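Long-range contacts in haemagglutinin I (Physarum polycephalum, PDB 3A5P), which is a lectin that probably agglutinates red blood cells by binding carbohydrates on their surface, through a small domain with a legume-lectin-like fold: residues I40-I45 / W54-H59; V58-D63 / Q96-K101; R64-G69 / V86-G91. One frame throughout, in Å; residues are numbered along the deposited sequence.

Contact 1 of 3, residues I40-I45 / W54-H59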
loop_
_atom_site.group_PDB
_atom_site.type_symbol
_atom_site.label_atom_id
_atom_site.label_comp_id
_atom_site.label_asym_id
_atom_site.label_seq_id
_atom_site.Cartn_x
_atom_site.Cartn_y
_atom_site.Cartn_z
ATOM N N ILE A 40 -1.560 0.182 5.201
ATOM C CA ILE A 40 -2.782 0.744 5.747
ATOM C C ILE A 40 -3.175 1.903 4.832
ATOM O O ILE A 40 -2.383 2.819 4.644
ATOM C CB ILE A 40 -2.549 1.281 7.184
ATOM C CG1 ILE A 40 -1.941 0.194 8.094
ATOM C CG2 ILE A 40 -3.846 1.945 7.772
ATOM C CD1 ILE A 40 -1.331 0.773 9.350
ATOM N N THR A 41 -4.380 1.852 4.256
ATOM C CA THR A 41 -4.859 2.907 3.355
ATOM C C THR A 41 -5.805 3.864 4.089
ATOM O O THR A 41 -6.694 3.432 4.826
ATOM C CB THR A 41 -5.586 2.314 2.083
ATOM O OG1 THR A 41 -4.697 1.429 1.396
ATOM C CG2 THR A 41 -6.045 3.446 1.125
ATOM N N PHE A 42 -5.572 5.157 3.910
ATOM C CA PHE A 42 -6.445 6.209 4.426
ATOM C C PHE A 42 -7.085 6.858 3.210
ATOM O O PHE A 42 -6.387 7.244 2.282
ATOM C CB PHE A 42 -5.618 7.277 5.166
ATOM C CG PHE A 42 -4.924 6.771 6.396
ATOM C CD1 PHE A 42 -5.417 7.093 7.663
ATOM C CD2 PHE A 42 -3.773 5.986 6.296
ATOM C CE1 PHE A 42 -4.777 6.620 8.821
ATOM C CE2 PHE A 42 -3.134 5.502 7.445
ATOM C CZ PHE A 42 -3.628 5.830 8.705
ATOM N N SER A 43 -8.404 6.978 3.203
ATOM C CA SER A 43 -9.083 7.551 2.027
ATOM C C SER A 43 -10.496 8.002 2.363
ATOM O O SER A 43 -11.006 7.724 3.454
ATOM C CB SER A 43 -9.099 6.540 0.856
ATOM O OG SER A 43 -9.996 5.461 1.100
ATOM N N GLU A 44 -11.126 8.663 1.401
ATOM C CA GLU A 44 -12.484 9.159 1.559
ATOM C C GLU A 44 -13.553 8.193 1.021
ATOM O O GLU A 44 -14.599 8.628 0.535
ATOM C CB GLU A 44 -12.584 10.577 0.968
ATOM C CG GLU A 44 -11.714 11.548 1.739
ATOM C CD GLU A 44 -11.906 13.016 1.379
ATOM O OE1 GLU A 44 -12.582 13.328 0.365
ATOM O OE2 GLU A 44 -11.333 13.865 2.105
ATOM N N ILE A 45 -13.322 6.887 1.147
ATOM C CA ILE A 45 -14.344 5.895 0.748
ATOM C C ILE A 45 -15.532 5.946 1.707
ATOM O O ILE A 45 -15.371 5.780 2.912
ATOM C CB ILE A 45 -13.765 4.467 0.647
ATOM C CG1 ILE A 45 -12.813 4.402 -0.553
ATOM C CG2 ILE A 45 -14.891 3.412 0.497
ATOM C CD1 ILE A 45 -11.917 3.197 -0.553
ATOM N N TRP A 54 -16.537 15.759 8.848
ATOM C CA TRP A 54 -15.653 15.143 7.848
ATOM C C TRP A 54 -15.101 13.819 8.340
ATOM O O TRP A 54 -15.055 13.574 9.540
ATOM C CB TRP A 54 -14.476 16.070 7.515
ATOM C CG TRP A 54 -14.854 17.497 7.434
ATOM C CD1 TRP A 54 -14.379 18.517 8.197
ATOM C CD2 TRP A 54 -15.825 18.068 6.552
ATOM N NE1 TRP A 54 -14.976 19.702 7.832
ATOM C CE2 TRP A 54 -15.877 19.451 6.830
ATOM C CE3 TRP A 54 -16.649 17.545 5.546
ATOM C CZ2 TRP A 54 -16.717 20.319 6.137
ATOM C CZ3 TRP A 54 -17.489 18.406 4.863
ATOM C CH2 TRP A 54 -17.516 19.780 5.162
ATOM N N TYR A 55 -14.651 12.982 7.404
ATOM C CA TYR A 55 -14.238 11.634 7.751
ATOM C C TYR A 55 -13.018 11.163 6.951
ATOM O O TYR A 55 -12.693 11.705 5.884
ATOM C CB TYR A 55 -15.407 10.643 7.599
ATOM C CG TYR A 55 -15.763 10.356 6.155
ATOM C CD1 TYR A 55 -15.141 9.316 5.461
ATOM C CD2 TYR A 55 -16.690 11.159 5.467
ATOM C CE1 TYR A 55 -15.432 9.066 4.117
ATOM C CE2 TYR A 55 -17.005 10.905 4.119
ATOM C CZ TYR A 55 -16.366 9.865 3.455
ATOM O OH TYR A 55 -16.650 9.582 2.135
ATOM N N ILE A 56 -12.346 10.164 7.520
ATOM C CA ILE A 56 -11.252 9.438 6.876
ATOM C C ILE A 56 -11.507 7.953 7.152
ATOM O O ILE A 56 -11.601 7.536 8.319
ATOM C CB ILE A 56 -9.869 9.819 7.460
ATOM C CG1 ILE A 56 -9.669 11.341 7.459
ATOM C CG2 ILE A 56 -8.732 9.110 6.628
ATOM C CD1 ILE A 56 -8.464 11.827 8.343
ATOM N N THR A 57 -11.622 7.171 6.084
ATOM C CA THR A 57 -11.807 5.721 6.179
ATOM C C THR A 57 -10.456 5.016 6.142
ATOM O O THR A 57 -9.559 5.415 5.403
ATOM C CB THR A 57 -12.691 5.218 5.058
ATOM O OG1 THR A 57 -13.968 5.850 5.193
ATOM C CG2 THR A 57 -12.850 3.703 5.139
ATOM N N VAL A 58 -10.314 4.009 6.990
ATOM C CA VAL A 58 -9.051 3.286 7.118
ATOM C C VAL A 58 -9.256 1.843 6.683
ATOM O O VAL A 58 -10.178 1.153 7.177
ATOM C CB VAL A 58 -8.512 3.376 8.563
ATOM C CG1 VAL A 58 -7.184 2.597 8.719
ATOM C CG2 VAL A 58 -8.325 4.831 8.950
ATOM N N HIS A 59 -8.422 1.401 5.735
ATOM C CA HIS A 59 -8.369 -0.005 5.357
ATOM C C HIS A 59 -7.071 -0.649 5.846
ATOM O O HIS A 59 -5.966 -0.109 5.648
ATOM C CB HIS A 59 -8.522 -0.173 3.844
ATOM C CG HIS A 59 -9.929 -0.010 3.374
ATOM N ND1 HIS A 59 -10.500 1.221 3.157
ATOM C CD2 HIS A 59 -10.889 -0.928 3.108
ATOM C CE1 HIS A 59 -11.755 1.060 2.773
ATOM N NE2 HIS A 59 -12.013 -0.235 2.725
HETATM O O HOH W 1 -9.178 3.757 2.968
HETATM O O HOH W 2 -12.376 14.005 4.508
#
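Thr41 and Ser43 pair with His59 and Thr57 in an antiparallel hairpin, strand 40-43 against strand 54-59. Thr41-His59 and Ser43-Thr57 are hydrogen-bonded pairs; Phe42-Val58 between them is a non-hydrogen-bonded pair. Four backbone bonds result, such as His59 N to Thr41 O at 2.8 Å, with an N-H...O angle of 166°. At the non-hydrogen-bonded pair, Phe42 CA points its hydrogen at Thr57 O, and Val58 CA at Thr41 O.

Most apolar contacts lie on the face with Phe42 and Val58. Val58 CG2 is 3.9 Å from Phe42 CD1, and the two side chains run side by side. Ile56 CG2 also comes to this CD1 corner, at the ring edge, and lies 3.9 Å from Phe42 CB. Val58 CG1 sits 3.5 Å from Ile40 CG2. Trp3 and Val5 of strand 3-10 also pack on Phe42. On the His59 side, Ile45 CD1 crosses the imidazole at about a right angle, 4.0 Å from His59 CE1. Leu103 of the second subunit packs on both.

Two hydroxyls bond the backbone of residues 44-45, just past the strand. Thr57 OG1 lies anti to its own carbonyl carbon (chi1 -61°) and donates to Ile45 O at 2.7 Å, in the carbonyl plane. OG1 also bonds Gln67. Tyr55 OH donates to Glu44 O at 2.8 Å, from well above the carbonyl plane.

One water joins Ser43 OG, Thr57 O and His59 ND1, lying in the imidazole plane 2.9 Å from ND1. The other ring nitrogen, NE2, bonds Ala104 O of the second subunit. A second water donates to Glu44 OE2 and Tyr55 O; OE2 also bonds Trp3.

The Phe42 face is thus mainly apolar. The Thr57 and His59 face mixes polar bonds with packing against the second subunit, and holds the chain beyond Ser43.

Contact 2 of 3, residues V58-D63 / Q96-K101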
loop_
_atom_site.group_PDB
_atom_site.type_symbol
_atom_site.label_atom_id
_atom_site.label_comp_id
_atom_site.label_asym_id
_atom_site.label_seq_id
_atom_site.Cartn_x
_atom_site.Cartn_y
_atom_site.Cartn_z
ATOM N N VAL A 58 -10.314 4.009 6.990
ATOM C CA VAL A 58 -9.051 3.286 7.118
ATOM C C VAL A 58 -9.256 1.843 6.683
ATOM O O VAL A 58 -10.178 1.153 7.177
ATOM C CB VAL A 58 -8.512 3.376 8.563
ATOM C CG1 VAL A 58 -7.184 2.597 8.719
ATOM C CG2 VAL A 58 -8.325 4.831 8.950
ATOM N N HIS A 59 -8.422 1.401 5.735
ATOM C CA HIS A 59 -8.369 -0.005 5.357
ATOM C C HIS A 59 -7.071 -0.649 5.846
ATOM O O HIS A 59 -5.966 -0.109 5.648
ATOM C CB HIS A 59 -8.522 -0.173 3.844
ATOM C CG HIS A 59 -9.929 -0.010 3.374
ATOM N ND1 HIS A 59 -10.500 1.221 3.157
ATOM C CD2 HIS A 59 -10.889 -0.928 3.108
ATOM C CE1 HIS A 59 -11.755 1.060 2.773
ATOM N NE2 HIS A 59 -12.013 -0.235 2.725
ATOM N N ASN A 60 -7.205 -1.782 6.511
ATOM C CA ASN A 60 -6.040 -2.563 6.938
ATOM C C ASN A 60 -5.835 -3.664 5.891
ATOM O O ASN A 60 -6.538 -4.686 5.886
ATOM C CB ASN A 60 -6.277 -3.116 8.350
ATOM C CG ASN A 60 -5.023 -3.724 8.972
ATOM O OD1 ASN A 60 -3.930 -3.696 8.386
ATOM N ND2 ASN A 60 -5.186 -4.291 10.164
ATOM N N GLY A 61 -4.896 -3.436 4.965
ATOM C CA GLY A 61 -4.801 -4.291 3.783
ATOM C C GLY A 61 -6.115 -4.160 3.026
ATOM O O GLY A 61 -6.559 -3.026 2.731
ATOM N N ASP A 62 -6.741 -5.307 2.744
ATOM C CA ASP A 62 -7.993 -5.379 1.971
ATOM C C ASP A 62 -9.186 -4.819 2.751
ATOM O O ASP A 62 -10.141 -4.304 2.171
ATOM C CB ASP A 62 -8.349 -6.848 1.645
ATOM C CG ASP A 62 -7.563 -7.446 0.463
ATOM O OD1 ASP A 62 -6.367 -7.232 0.304
ATOM O OD2 ASP A 62 -8.162 -8.229 -0.302
ATOM N N ASP A 63 -9.135 -4.956 4.066
ATOM C CA ASP A 63 -10.338 -4.858 4.891
ATOM C C ASP A 63 -10.579 -3.503 5.546
ATOM O O ASP A 63 -9.662 -2.858 6.057
ATOM C CB ASP A 63 -10.322 -5.951 5.939
ATOM C CG ASP A 63 -10.202 -7.331 5.321
ATOM O OD1 ASP A 63 -10.874 -7.625 4.285
ATOM O OD2 ASP A 63 -9.416 -8.108 5.868
ATOM N N GLN A 96 -8.451 4.594 17.768
ATOM C CA GLN A 96 -8.830 3.235 17.400
ATOM C C GLN A 96 -7.587 2.417 17.096
ATOM O O GLN A 96 -6.624 2.931 16.528
ATOM C CB GLN A 96 -9.790 3.278 16.220
ATOM C CG GLN A 96 -11.077 4.029 16.597
ATOM C CD GLN A 96 -12.121 3.943 15.550
ATOM O OE1 GLN A 96 -12.778 2.911 15.394
ATOM N NE2 GLN A 96 -12.292 5.031 14.804
ATOM N N HIS A 97 -7.611 1.153 17.503
ATOM C CA HIS A 97 -6.466 0.282 17.376
ATOM C C HIS A 97 -6.639 -0.701 16.215
ATOM O O HIS A 97 -7.748 -1.168 15.953
ATOM C CB HIS A 97 -6.290 -0.487 18.693
ATOM C CG HIS A 97 -5.207 -1.514 18.666
ATOM N ND1 HIS A 97 -5.446 -2.836 18.352
ATOM C CD2 HIS A 97 -3.886 -1.424 18.949
ATOM C CE1 HIS A 97 -4.313 -3.514 18.426
ATOM N NE2 HIS A 97 -3.347 -2.677 18.778
ATOM N N LEU A 98 -5.535 -1.014 15.536
ATOM C CA LEU A 98 -5.456 -2.185 14.665
ATOM C C LEU A 98 -4.085 -2.842 14.826
ATOM O O LEU A 98 -3.161 -2.280 15.441
ATOM C CB LEU A 98 -5.722 -1.812 13.182
ATOM C CG LEU A 98 -4.783 -0.796 12.488
ATOM C CD1 LEU A 98 -3.471 -1.443 11.991
ATOM C CD2 LEU A 98 -5.465 -0.038 11.303
ATOM N N THR A 99 -3.971 -4.035 14.265
ATOM C CA THR A 99 -2.688 -4.709 14.198
ATOM C C THR A 99 -2.342 -5.005 12.766
ATOM O O THR A 99 -3.189 -5.464 11.969
ATOM C CB THR A 99 -2.639 -6.010 15.010
ATOM O OG1 THR A 99 -3.767 -6.829 14.681
ATOM C CG2 THR A 99 -2.642 -5.694 16.479
ATOM N N LEU A 100 -1.088 -4.697 12.437
ATOM C CA LEU A 100 -0.525 -4.929 11.109
ATOM C C LEU A 100 -0.712 -6.380 10.687
ATOM O O LEU A 100 -0.593 -7.292 11.519
ATOM C CB LEU A 100 0.969 -4.581 11.104
ATOM C CG LEU A 100 1.295 -3.092 11.311
ATOM C CD1 LEU A 100 2.830 -2.851 11.355
ATOM C CD2 LEU A 100 0.619 -2.202 10.260
ATOM N N LYS A 101 -0.980 -6.584 9.406
ATOM C CA LYS A 101 -1.174 -7.926 8.858
ATOM C C LYS A 101 0.051 -8.338 8.070
ATOM O O LYS A 101 0.433 -7.661 7.100
ATOM C CB LYS A 101 -2.410 -7.939 7.962
ATOM C CG LYS A 101 -3.680 -7.768 8.744
ATOM C CD LYS A 101 -4.705 -6.947 7.979
ATOM C CE LYS A 101 -5.273 -7.687 6.817
ATOM N NZ LYS A 101 -6.682 -7.275 6.607
HETATM O O HOH W 3 -1.319 -4.361 7.786
HETATM O O HOH W 4 -8.901 -7.555 8.277
#
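Asn60 CG stands anti to the backbone N (chi1 -170°), which puts CG on the strand 96-99 side. The Lys101 chain leaves with CG beside its own backbone N (chi1 -69°), then bends at each later torsion, and its ammonium reaches the turn 60-63 at Asn60 O.

Asn60 ND2 donates to Thr99 O at 2.9 Å with an N-H...O angle of 164°. The acceptor lies in the plane of the amide, but ND2 stands above the carbonyl plane of Thr99. Lys101 CD packs against the same amide, 3.4 Å from Asn60 CG. A water that donates to Asn60 OD1 and accepts from Lys101 N makes a further link.

Lys101 NZ donates to Asn60 O at 2.7 Å. That oxygen also accepts from Asp63 N inside the type II' turn 60-63, and the two donors approach from opposite faces of its plane. NZ makes a salt bridge to Asp63 OD2 at 3.0 Å, weak as a hydrogen bond. It also pairs with Asp62 of the second subunit, so the turn lies at the dimer interface.

Deeper in, Leu98 CD1 lies by Asn60 ND2, and its CD2 meets Val58 CG1 at 4.1 Å. Strands 54-60 and 96-99 belong to different sheets. Leu98 lies between the sheets and packs also on Ile40 of strand 40-43 and on Val86 and Ile88 of strand 85-89.

Contact 3 of 3, residues R64-G69 / V86-G91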
loop_
_atom_site.group_PDB
_atom_site.type_symbol
_atom_site.label_atom_id
_atom_site.label_comp_id
_atom_site.label_asym_id
_atom_site.label_seq_id
_atom_site.Cartn_x
_atom_site.Cartn_y
_atom_site.Cartn_z
ATOM N N ARG A 64 -11.835 -3.083 5.534
ATOM C CA ARG A 64 -12.184 -1.853 6.207
ATOM C C ARG A 64 -11.997 -2.043 7.711
ATOM O O ARG A 64 -12.597 -2.940 8.322
ATOM C CB ARG A 64 -13.590 -1.416 5.856
ATOM C CG ARG A 64 -13.834 0.018 6.230
ATOM C CD ARG A 64 -15.275 0.315 6.159
ATOM N NE ARG A 64 -15.659 0.809 4.854
ATOM C CZ ARG A 64 -16.208 1.993 4.644
ATOM N NH1 ARG A 64 -16.426 2.806 5.659
ATOM N NH2 ARG A 64 -16.550 2.354 3.422
ATOM N N ALA A 65 -11.119 -1.227 8.287
ATOM C CA ALA A 65 -10.790 -1.303 9.709
ATOM C C ALA A 65 -11.779 -0.469 10.539
ATOM O O ALA A 65 -12.437 -0.995 11.456
ATOM C CB ALA A 65 -9.355 -0.842 9.942
ATOM N N PHE A 66 -11.891 0.815 10.207
ATOM C CA PHE A 66 -12.795 1.761 10.892
ATOM C C PHE A 66 -12.789 3.091 10.174
ATOM O O PHE A 66 -12.007 3.289 9.234
ATOM C CB PHE A 66 -12.420 1.974 12.383
ATOM C CG PHE A 66 -10.928 2.025 12.654
ATOM C CD1 PHE A 66 -10.174 3.160 12.324
ATOM C CD2 PHE A 66 -10.274 0.930 13.235
ATOM C CE1 PHE A 66 -8.782 3.200 12.571
ATOM C CE2 PHE A 66 -8.887 0.960 13.482
ATOM C CZ PHE A 66 -8.149 2.104 13.154
ATOM N N GLN A 67 -13.624 4.017 10.638
ATOM C CA GLN A 67 -13.645 5.350 10.083
ATOM C C GLN A 67 -13.384 6.345 11.195
ATOM O O GLN A 67 -13.874 6.165 12.328
ATOM C CB GLN A 67 -15.000 5.623 9.437
ATOM C CG GLN A 67 -15.061 6.908 8.628
ATOM C CD GLN A 67 -16.409 7.049 7.917
ATOM O OE1 GLN A 67 -17.329 7.675 8.447
ATOM N NE2 GLN A 67 -16.539 6.419 6.745
ATOM N N LEU A 68 -12.629 7.389 10.855
ATOM C CA LEU A 68 -12.270 8.478 11.753
ATOM C C LEU A 68 -13.042 9.734 11.343
ATOM O O LEU A 68 -13.337 9.925 10.162
ATOM C CB LEU A 68 -10.789 8.800 11.603
ATOM C CG LEU A 68 -9.781 7.634 11.502
ATOM C CD1 LEU A 68 -8.455 8.132 10.930
ATOM C CD2 LEU A 68 -9.580 7.043 12.878
ATOM N N GLY A 69 -13.330 10.589 12.313
ATOM C CA GLY A 69 -13.987 11.873 12.052
ATOM C C GLY A 69 -13.094 13.040 12.429
ATOM O O GLY A 69 -12.183 12.917 13.283
ATOM N N VAL A 86 -0.900 -0.502 16.212
ATOM C CA VAL A 86 -1.081 0.831 15.654
ATOM C C VAL A 86 -2.283 1.471 16.327
ATOM O O VAL A 86 -3.360 0.880 16.342
ATOM C CB VAL A 86 -1.318 0.807 14.117
ATOM C CG1 VAL A 86 -1.101 2.227 13.526
ATOM C CG2 VAL A 86 -0.390 -0.204 13.437
ATOM N N SER A 87 -2.086 2.662 16.881
ATOM C CA SER A 87 -3.179 3.467 17.403
ATOM C C SER A 87 -3.359 4.669 16.490
ATOM O O SER A 87 -2.402 5.400 16.266
ATOM C CB SER A 87 -2.857 3.931 18.824
ATOM O OG SER A 87 -3.892 4.757 19.329
ATOM N N ILE A 88 -4.583 4.862 15.980
ATOM C CA ILE A 88 -4.876 5.963 15.053
ATOM C C ILE A 88 -5.920 6.907 15.638
ATOM O O ILE A 88 -6.976 6.468 16.074
ATOM C CB ILE A 88 -5.351 5.443 13.672
ATOM C CG1 ILE A 88 -4.331 4.423 13.123
ATOM C CG2 ILE A 88 -5.539 6.610 12.708
ATOM C CD1 ILE A 88 -4.800 3.641 11.898
ATOM N N SER A 89 -5.591 8.193 15.670
ATOM C CA SER A 89 -6.464 9.176 16.277
ATOM C C SER A 89 -6.469 10.473 15.477
ATOM O O SER A 89 -5.461 10.834 14.863
ATOM C CB SER A 89 -6.013 9.452 17.715
ATOM O OG SER A 89 -6.856 10.448 18.285
ATOM N N THR A 90 -7.601 11.176 15.495
ATOM C CA THR A 90 -7.699 12.516 14.897
ATOM C C THR A 90 -7.904 13.599 15.970
ATOM O O THR A 90 -7.913 14.799 15.667
ATOM C CB THR A 90 -8.903 12.617 13.939
ATOM O OG1 THR A 90 -10.074 12.177 14.643
ATOM C CG2 THR A 90 -8.702 11.725 12.706
ATOM N N GLY A 91 -8.100 13.179 17.215
ATOM C CA GLY A 91 -8.495 14.128 18.264
ATOM C C GLY A 91 -9.999 14.308 18.368
ATOM O O GLY A 91 -10.478 15.089 19.195
#
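The touching parts, residues 66-69 and 88-90, run 18° apart end to end, with Leu68 and Thr90 the nearest pair at 6.9 Å between CA atoms. They belong to different sheets, so the contact is made by side chains, plus one side-chain bond to a backbone oxygen, not by strand pairing.

Ile88 is the middle of the contact. Its two branches meet different partners. CD1, at the end of the longer branch, lies at the edge of the Phe66 ring, 3.9 Å from CZ. CG2, anti to the backbone N, meets Leu68 CD1 at 3.7 Å. The Leu68 and Ile88 side chains cross at about a right angle, whereas Phe66 and Ile88 meet at a slant.

One face of the Phe66 ring carries Ala65 CB, 3.8 Å above the plane and offset toward the rim. Ala65 and Phe66 both face Val58, which makes a classic beta bulge in the edge strand 63-70. Phe66 also packs on Gln96 and Leu98.

Thr90 supplies both kinds of contact at the other end. Its CG2 lies 3.8 Å from Leu68 CB. Its OG1 donates to Gly69 O at 2.6 Å, nearly along the C=O axis, and bonds Phe92 N as well. The hydroxyl therefore ties the end of strand 85-89 to strand 63-70. Just beside it, Ser89 OG accepts from Gly91 N in an ST turn, as the chain leaves the strand.

Leu68 also touches Val58 in its own sheet and Ala76 across from it, and Ile88 packs on Ala78 and Leu98. Aliphatic and aromatic side chains meeting between two facing sheets are typical of a beta sandwich, consistent with the legume lectin fold in a minimal form.

Contact 1 joins neighbouring strands of one sheet; contacts 2 and 3 each span from that sheet to the other. Contacts 1 and 2 share Val58 and His59, and their centres lie about 11 Å apart. They also meet at Ile40 CD1, 3.7 Å from Leu100 CD2. Contact 3 is about 8 Å from contact 1, centre to centre, and strands 54-60 and 63-70 pair directly between them. On the opposite sheet, strands 85-89 and 96-99 are neighbours, and the centres of contacts 2 and 3 lie about 10 Å apart. Contacts 1 and 2 both reach the second subunit through packing and polar bonds, and Arg64 of 64-69 forms a salt bridge with the C-terminal Ala104 of the second subunit.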